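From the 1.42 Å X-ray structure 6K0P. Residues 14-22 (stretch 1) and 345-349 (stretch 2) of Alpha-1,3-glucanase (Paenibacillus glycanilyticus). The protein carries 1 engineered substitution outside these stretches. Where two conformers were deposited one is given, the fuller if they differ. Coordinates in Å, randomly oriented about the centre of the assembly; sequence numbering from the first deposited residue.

Stretch 1, residues 14-22: GANMPFTIM
Stretch 2 345-349: DNNYA

How do two segments so far apart in sequence line up? Ala-15 and Asn-346 mark the register, their CA atoms 4.5 Å apart. Stretch 1 begins as loop, with Gly-14 at phi/psi 95/-160, where a CB would jam against the preceding carbonyl, and Ala-15 at -72/145; it is extended strand by Thr-20 to Met-22. In stretch 2, Asn-346 takes left-handed angles of 63/49 before Asn-347 (-115/146) and the strand residues Tyr-348 (-118/128) and Ala-349. Together they bury 342 Å².

What supplies the polar grip? The side-chain amide of Asn-346 (chi1 -150°, t; chi2 61°) reads both backbone polar groups of Asn-16. Asn-16 N donates to Asn-346 OD1 at 2.8 Å and 170°, while Asn-346 ND2 donates to Asn-16 O at 2.9 Å and 161°. An asparagine suits this place because one planar group offers both acceptor and donor. The side chain of Asn-16 itself (chi1 180°, t) has its end leading away.

What packs against the aromatic residue of stretch 2? Tyr-348 (chi1 173°, t; chi2 -87°) points toward stretch 1 and loses 91 Å² to it. Phe-19 (chi1 50°, p; chi2 88°) turns its edge to the tyrosine face: centroids lie 5.0 Å apart, planes meet at 86°, and Phe-19 CZ sits 3.7 Å from Tyr-348 CG. Ile-21 (m, t) brings CD1 to 3.5 Å from Tyr-348 CE2 and 3.2 Å from Tyr-348 OH.

How are the polar and apolar parts joined? Met-17, coiled m, m, m, places CG 3.8 Å from Tyr-348 CB and SD 3.9 Å from Asn-346 O, its flexible chain touching both residues. The small Ala-15 points toward stretch 2, its CB 3.4 Å from Asn-347 O, allowing close backbone approach, whereas Asn-347 (chi1 -59°, m) directs its CA-to-CB bond away.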

# COMPACT_ATOMS: atom_id res chain seq x y z
N GLY A 14 -11.64 -6.15 0.54
CA GLY A 14 -10.88 -4.92 0.39
C GLY A 14 -11.74 -3.73 0.03
O GLY A 14 -12.96 -3.70 0.23
N ALA A 15 -11.07 -2.72 -0.52
CA ALA A 15 -11.75 -1.47 -0.86
C ALA A 15 -12.66 -1.64 -2.06
O ALA A 15 -12.36 -2.39 -3.00
CB ALA A 15 -10.72 -0.38 -1.15
N ASN A 16 -13.79 -0.93 -2.03
CA ASN A 16 -14.73 -0.86 -3.15
C ASN A 16 -14.41 0.44 -3.89
O ASN A 16 -14.78 1.53 -3.44
CB ASN A 16 -16.16 -0.88 -2.63
CG ASN A 16 -17.18 -0.80 -3.74
OD1 ASN A 16 -16.85 -0.91 -4.91
ND2 ASN A 16 -18.44 -0.60 -3.37
N MET A 17 -13.71 0.33 -5.00
CA MET A 17 -13.28 1.48 -5.76
C MET A 17 -13.98 1.53 -7.11
O MET A 17 -14.46 0.51 -7.62
CB MET A 17 -11.75 1.43 -5.96
CG MET A 17 -10.95 1.21 -4.67
SD MET A 17 -11.20 2.44 -3.37
CE MET A 17 -10.87 3.95 -4.28
N PRO A 18 -14.08 2.72 -7.72
CA PRO A 18 -14.78 2.82 -9.01
C PRO A 18 -13.99 2.30 -10.19
O PRO A 18 -14.56 2.14 -11.28
CB PRO A 18 -15.03 4.33 -9.16
CG PRO A 18 -13.98 4.97 -8.36
CD PRO A 18 -13.71 4.04 -7.19
N PHE A 19 -12.70 2.04 -10.02
CA PHE A 19 -11.90 1.48 -11.10
C PHE A 19 -11.83 -0.03 -10.96
O PHE A 19 -11.94 -0.59 -9.87
CB PHE A 19 -10.50 2.10 -11.13
CG PHE A 19 -9.79 2.10 -9.81
CD1 PHE A 19 -9.02 1.02 -9.41
CD2 PHE A 19 -9.86 3.21 -8.98
CE1 PHE A 19 -8.35 1.03 -8.19
CE2 PHE A 19 -9.19 3.23 -7.76
CZ PHE A 19 -8.44 2.14 -7.37
N THR A 20 -11.68 -0.68 -12.11
CA THR A 20 -11.49 -2.12 -12.22
C THR A 20 -10.03 -2.37 -12.57
O THR A 20 -9.46 -1.67 -13.40
CB THR A 20 -12.37 -2.67 -13.34
OG1 THR A 20 -13.75 -2.41 -13.03
CG2 THR A 20 -12.18 -4.17 -13.53
N ILE A 21 -9.42 -3.36 -11.92
CA ILE A 21 -8.04 -3.74 -12.18
C ILE A 21 -8.03 -5.00 -13.03
O ILE A 21 -8.65 -6.02 -12.67
CB ILE A 21 -7.27 -3.97 -10.88
CG1 ILE A 21 -7.18 -2.66 -10.09
CG2 ILE A 21 -5.89 -4.55 -11.17
CD1 ILE A 21 -6.70 -2.84 -8.70
N MET A 22 -7.32 -4.96 -14.16
CA MET A 22 -7.23 -6.11 -15.04
C MET A 22 -5.77 -6.44 -15.32
O MET A 22 -5.01 -5.57 -15.74
CB MET A 22 -7.99 -5.85 -16.34
CG MET A 22 -9.46 -5.53 -16.07
SD MET A 22 -10.47 -5.72 -17.54
CE MET A 22 -9.78 -4.45 -18.56
N ASP A 345 -11.14 3.91 6.17
CA ASP A 345 -12.15 3.09 5.52
C ASP A 345 -12.11 3.24 4.01
O ASP A 345 -12.10 4.36 3.49
CB ASP A 345 -13.54 3.50 6.01
CG ASP A 345 -14.64 2.69 5.37
OD1 ASP A 345 -14.51 1.45 5.33
OD2 ASP A 345 -15.63 3.29 4.92
N ASN A 346 -12.11 2.12 3.31
CA ASN A 346 -12.33 2.11 1.87
C ASN A 346 -11.25 2.88 1.11
O ASN A 346 -11.54 3.71 0.25
CB ASN A 346 -13.74 2.60 1.49
CG ASN A 346 -14.23 1.97 0.22
OD1 ASN A 346 -14.37 0.74 0.15
ND2 ASN A 346 -14.48 2.78 -0.81
N ASN A 347 -10.00 2.57 1.44
CA ASN A 347 -8.85 3.16 0.78
C ASN A 347 -8.09 2.08 0.03
O ASN A 347 -8.02 0.92 0.45
CB ASN A 347 -7.92 3.80 1.80
CG ASN A 347 -8.62 4.89 2.60
OD1 ASN A 347 -8.92 5.95 2.08
ND2 ASN A 347 -8.89 4.61 3.87
N TYR A 348 -7.51 2.48 -1.10
CA TYR A 348 -6.75 1.59 -1.98
C TYR A 348 -5.32 2.09 -2.03
O TYR A 348 -5.09 3.28 -2.31
CB TYR A 348 -7.35 1.62 -3.39
CG TYR A 348 -6.54 0.87 -4.43
CD1 TYR A 348 -5.50 1.49 -5.12
CD2 TYR A 348 -6.83 -0.46 -4.73
CE1 TYR A 348 -4.75 0.80 -6.05
CE2 TYR A 348 -6.08 -1.15 -5.67
CZ TYR A 348 -5.05 -0.52 -6.33
OH TYR A 348 -4.29 -1.20 -7.27
N ALA A 349 -4.37 1.19 -1.79
CA ALA A 349 -2.95 1.51 -1.88
C ALA A 349 -2.28 0.53 -2.83
O ALA A 349 -2.53 -0.68 -2.76
CB ALA A 349 -2.26 1.43 -0.52